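Local coordinates for protein transcriptional repressor of the blcABC operon (Agrobacterium tumefaciens, PDB 3MQ0) that probably acts as a DNA-binding transcription factor of the IclR type, repressing the blcABC operon through a helix-turn-helix domain joined to a GAF-fold regulatory domain, at residues A190-S193 against Q194-E198; L199-T202 against R203-Y207. All coordinates share one frame; numbering follows the deposited sequence.

Contact 1. Residues A190-S193 against Q194-E198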
loop_
_atom_site.group_PDB
_atom_site.type_symbol
_atom_site.label_atom_id
_atom_site.label_comp_id
_atom_site.label_asym_id
_atom_site.label_seq_id
_atom_site.Cartn_x
_atom_site.Cartn_y
_atom_site.Cartn_z
ATOM N N ALA B 190 -25.499 -30.485 -2.545
ATOM C CA ALA B 190 -25.126 -31.873 -2.303
ATOM C C ALA B 190 -23.722 -32.247 -2.762
ATOM O O ALA B 190 -23.223 -33.306 -2.417
ATOM C CB ALA B 190 -26.156 -32.806 -2.939
ATOM N N GLY B 191 -23.078 -31.389 -3.541
ATOM C CA GLY B 191 -21.756 -31.725 -4.033
ATOM C C GLY B 191 -21.093 -30.656 -4.866
ATOM O O GLY B 191 -21.654 -29.587 -5.121
ATOM N N LEU B 192 -19.893 -30.973 -5.326
ATOM C CA LEU B 192 -19.069 -30.005 -6.012
ATOM C C LEU B 192 -19.716 -29.488 -7.292
ATOM O O LEU B 192 -19.702 -28.284 -7.556
ATOM C CB LEU B 192 -17.691 -30.605 -6.295
ATOM C CG LEU B 192 -16.607 -29.578 -6.600
ATOM C CD1 LEU B 192 -16.768 -28.348 -5.723
ATOM C CD2 LEU B 192 -15.236 -30.194 -6.416
ATOM N N SER B 193 -20.292 -30.387 -8.084
ATOM C CA SER B 193 -20.913 -29.998 -9.341
ATOM C C SER B 193 -22.052 -29.007 -9.121
ATOM O O SER B 193 -22.184 -28.006 -9.832
ATOM C CB SER B 193 -21.443 -31.233 -10.072
ATOM O OG SER B 193 -22.144 -30.853 -11.244
ATOM N N GLN B 194 -22.889 -29.286 -8.133
ATOM C CA GLN B 194 -24.008 -28.401 -7.866
ATOM C C GLN B 194 -23.514 -27.058 -7.330
ATOM O O GLN B 194 -24.069 -26.008 -7.661
ATOM C CB GLN B 194 -24.981 -29.071 -6.891
ATOM C CG GLN B 194 -25.575 -30.381 -7.418
ATOM C CD GLN B 194 -24.771 -31.631 -7.043
ATOM O OE1 GLN B 194 -23.532 -31.643 -7.067
ATOM N NE2 GLN B 194 -25.487 -32.696 -6.693
ATOM N N LEU B 195 -22.468 -27.093 -6.511
ATOM C CA LEU B 195 -21.890 -25.868 -5.973
ATOM C C LEU B 195 -21.358 -24.994 -7.114
ATOM O O LEU B 195 -21.573 -23.780 -7.132
ATOM C CB LEU B 195 -20.782 -26.195 -4.962
ATOM C CG LEU B 195 -19.958 -25.022 -4.436
ATOM C CD1 LEU B 195 -20.848 -24.026 -3.674
ATOM C CD2 LEU B 195 -18.814 -25.511 -3.558
ATOM N N GLU B 196 -20.679 -25.609 -8.075
ATOM C CA GLU B 196 -20.093 -24.835 -9.160
ATOM C C GLU B 196 -21.128 -24.155 -10.045
ATOM O O GLU B 196 -20.884 -23.063 -10.575
ATOM C CB GLU B 196 -19.128 -25.691 -9.978
ATOM C CG GLU B 196 -17.814 -25.923 -9.220
ATOM C CD GLU B 196 -16.801 -26.695 -10.032
ATOM O OE1 GLU B 196 -17.075 -27.869 -10.351
ATOM O OE2 GLU B 196 -15.732 -26.128 -10.359
ATOM N N GLU B 197 -22.293 -24.777 -10.190
ATOM C CA GLU B 197 -23.404 -24.112 -10.872
ATOM C C GLU B 197 -23.841 -22.868 -10.092
ATOM O O GLU B 197 -24.013 -21.789 -10.663
ATOM C CB GLU B 197 -24.576 -25.074 -11.060
ATOM C CG GLU B 197 -24.241 -26.204 -12.012
ATOM C CD GLU B 197 -25.161 -27.404 -11.885
ATOM O OE1 GLU B 197 -26.074 -27.401 -11.020
ATOM O OE2 GLU B 197 -24.956 -28.363 -12.657
ATOM N N GLU B 198 -24.019 -23.017 -8.788
ATOM C CA GLU B 198 -24.377 -21.874 -7.950
ATOM C C GLU B 198 -23.332 -20.765 -8.036
ATOM O O GLU B 198 -23.676 -19.582 -8.052
ATOM C CB GLU B 198 -24.513 -22.289 -6.489
ATOM C CG GLU B 198 -25.724 -23.143 -6.148
ATOM C CD GLU B 198 -25.770 -23.451 -4.657
ATOM O OE1 GLU B 198 -24.692 -23.718 -4.082
ATOM O OE2 GLU B 198 -26.864 -23.414 -4.055
#
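Leu-192 and Leu-195 both swing CG away from the backbone N and to the side of the carbonyl carbon (chi1 -161° and 173°), and this brings one methyl of each into touch, CD1 of Leu-192 lying 4.1 Å from CD2 of Leu-195. The two chains meet at an oblique angle by these single branches. Leu-195 is buried and also packs on Phe-180, whereas Leu-192 leans on Arg-174 of helix 170-176. One turn on from Leu-192, Glu-196 runs its extended chain past that leucine, and its OE1 stands 4.1 Å from Leu-192 CG. The carboxylate is held from outside: OE1 forms a salt bridge with Arg-174, so leucine and glutamate approach the same arginine.

All this belongs to the first turns of helix 192-205 in the GAF-fold C-terminal domain. Gly-191 is the N-cap residue, with a fully extended backbone, and its carbonyl opens the helical bonding by accepting Leu-195 N at 3.0 Å. The following carbonyl continues the pattern, Leu-192 O taking Glu-196 N at 2.9 Å. Ser-193 O then receives Glu-197 N over a longer 3.3 Å.

On the outer side, Glu-197 sets its CG beside that last carbonyl, 3.5 Å from Ser-193 O, and extends from there. Its OE2 stays 4.0 Å from Ser-193 OG, near it without a bond. Glu-196 and Glu-197 thus put two carboxylates within the first turn and a half of the helix, where the helix dipole would probably favour negative charge.

Contact 2. Residues L199-T202 against R203-Y207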
loop_
_atom_site.group_PDB
_atom_site.type_symbol
_atom_site.label_atom_id
_atom_site.label_comp_id
_atom_site.label_asym_id
_atom_site.label_seq_id
_atom_site.Cartn_x
_atom_site.Cartn_y
_atom_site.Cartn_z
ATOM N N LEU B 199 -22.059 -21.138 -8.064
ATOM C CA LEU B 199 -21.000 -20.139 -8.078
ATOM C C LEU B 199 -20.973 -19.366 -9.393
ATOM O O LEU B 199 -20.698 -18.168 -9.400
ATOM C CB LEU B 199 -19.632 -20.781 -7.811
ATOM C CG LEU B 199 -19.460 -21.485 -6.452
ATOM C CD1 LEU B 199 -18.007 -21.988 -6.290
ATOM C CD2 LEU B 199 -19.833 -20.576 -5.296
ATOM N N ALA B 200 -21.242 -20.052 -10.500
ATOM C CA ALA B 200 -21.302 -19.378 -11.803
ATOM C C ALA B 200 -22.395 -18.315 -11.803
ATOM O O ALA B 200 -22.185 -17.191 -12.258
ATOM C CB ALA B 200 -21.545 -20.388 -12.923
ATOM N N LEU B 201 -23.568 -18.682 -11.301
ATOM C CA LEU B 201 -24.694 -17.755 -11.221
ATOM C C LEU B 201 -24.341 -16.594 -10.293
ATOM O O LEU B 201 -24.647 -15.439 -10.581
ATOM C CB LEU B 201 -25.940 -18.480 -10.718
ATOM C CG LEU B 201 -27.242 -17.684 -10.582
ATOM C CD1 LEU B 201 -27.593 -16.975 -11.890
ATOM C CD2 LEU B 201 -28.384 -18.632 -10.160
ATOM N N THR B 202 -23.671 -16.906 -9.186
ATOM C CA THR B 202 -23.287 -15.888 -8.210
ATOM C C THR B 202 -22.367 -14.844 -8.819
ATOM O O THR B 202 -22.561 -13.656 -8.610
ATOM C CB THR B 202 -22.624 -16.521 -6.945
ATOM O OG1 THR B 202 -23.535 -17.441 -6.345
ATOM C CG2 THR B 202 -22.277 -15.457 -5.910
ATOM N N ARG B 203 -21.360 -15.304 -9.556
ATOM C CA ARG B 203 -20.424 -14.439 -10.265
ATOM C C ARG B 203 -21.124 -13.509 -11.235
ATOM O O ARG B 203 -20.781 -12.334 -11.341
ATOM C CB ARG B 203 -19.442 -15.297 -11.078
ATOM C CG ARG B 203 -18.130 -15.575 -10.412
ATOM C CD ARG B 203 -17.292 -16.560 -11.252
ATOM N NE ARG B 203 -16.889 -17.654 -10.389
ATOM C CZ ARG B 203 -17.088 -18.936 -10.632
ATOM N NH1 ARG B 203 -17.655 -19.345 -11.768
ATOM N NH2 ARG B 203 -16.675 -19.818 -9.740
ATOM N N ALA B 204 -22.084 -14.042 -11.978
ATOM C CA ALA B 204 -22.758 -13.254 -13.010
ATOM C C ALA B 204 -23.622 -12.119 -12.436
ATOM O O ALA B 204 -23.793 -11.080 -13.083
ATOM C CB ALA B 204 -23.601 -14.161 -13.896
ATOM N N ARG B 205 -24.164 -12.291 -11.259
ATOM C CA ARG B 205 -25.007 -11.270 -10.707
ATOM C C ARG B 205 -24.384 -10.477 -9.581
ATOM O O ARG B 205 -24.839 -9.419 -9.302
ATOM C CB ARG B 205 -26.338 -11.823 -10.322
ATOM C CG ARG B 205 -26.304 -12.877 -9.390
ATOM C CD ARG B 205 -27.577 -13.591 -9.286
ATOM N NE ARG B 205 -27.480 -14.553 -8.228
ATOM C CZ ARG B 205 -28.396 -15.435 -7.926
ATOM N NH1 ARG B 205 -29.527 -15.451 -8.566
ATOM N NH2 ARG B 205 -28.167 -16.275 -6.966
ATOM N N GLY B 206 -23.313 -10.981 -8.993
ATOM C CA GLY B 206 -22.673 -10.242 -7.920
ATOM C C GLY B 206 -23.371 -10.366 -6.569
ATOM O O GLY B 206 -23.081 -9.603 -5.657
ATOM N N TYR B 207 -24.302 -11.312 -6.436
ATOM C CA TYR B 207 -24.845 -11.642 -5.119
ATOM C C TYR B 207 -25.226 -13.111 -5.066
ATOM O O TYR B 207 -25.451 -13.732 -6.104
ATOM C CB TYR B 207 -26.030 -10.757 -4.762
ATOM C CG TYR B 207 -27.283 -11.002 -5.592
ATOM C CD1 TYR B 207 -28.166 -12.019 -5.262
ATOM C CD2 TYR B 207 -27.574 -10.212 -6.696
ATOM C CE1 TYR B 207 -29.324 -12.250 -6.017
ATOM C CE2 TYR B 207 -28.723 -10.438 -7.460
ATOM C CZ TYR B 207 -29.592 -11.453 -7.108
ATOM O OH TYR B 207 -30.730 -11.686 -7.850
HETATM O O HOH W 1 -26.134 -17.863 -5.331
#
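Arg-205 presents the two faces of its guanidinium to different neighbours: Leu-201 CG sits 3.7 Å above one, over its centre, and Tyr-207 CE1 lies over the opposite face toward the rim. Arg-205 CD lies 3.6 Å above one face of the Tyr-207 ring, offset toward its rim. The guanidinium of Arg-203 has Leu-199 O on one face, 3.8 Å above its centre, while its NE bonds to Ser-166 O. For Arg-205, CG lies between backbone N and carbonyl carbon (chi1 58°), and from there the straight chain doubles back to cross Leu-201. Its NE donates to Tyr-207 O at 3.0 Å, the oxygen lying somewhat out of the guanidinium plane, which helps to restrain the group. A water that donates to Thr-202 OG1, also hydrogen-bonded to Glu-198 O one turn back, accepts a weak bond from Arg-205 NH2.

Arg-205 and Tyr-207 lie at the C-terminal end of helix 192-205, while Arg-203 reaches back toward Leu-199. Thr-202 O takes Gly-206 N at 2.8 Å and, weakly, Arg-205 N; Gly-206, at positive phi (79°), breaks the helix. With carbonyl oxygens gathered here, the positive charge of Arg-205, sandwiched between Leu-201 and Tyr-207, is probably welcome.

Overall arrangement
Contacts 1 and 2 are the two ends of one helix, 192-205, taken in series: the first covers its start and the second its close, with centres about 13 Å apart. The hydroxyl of Thr-202 in contact 2 bonds back to the carbonyl of Glu-198 in contact 1, tying the halves across the join. Contact 1 lies at the surface, its centre about 25 Å from the centre of the chain, and leans on helix 170-176. Contact 2 comes in to about 16 Å and packs on helix 159-165, and from it the chain turns off into strand 208-211, at the edge of the six-stranded antiparallel sheet.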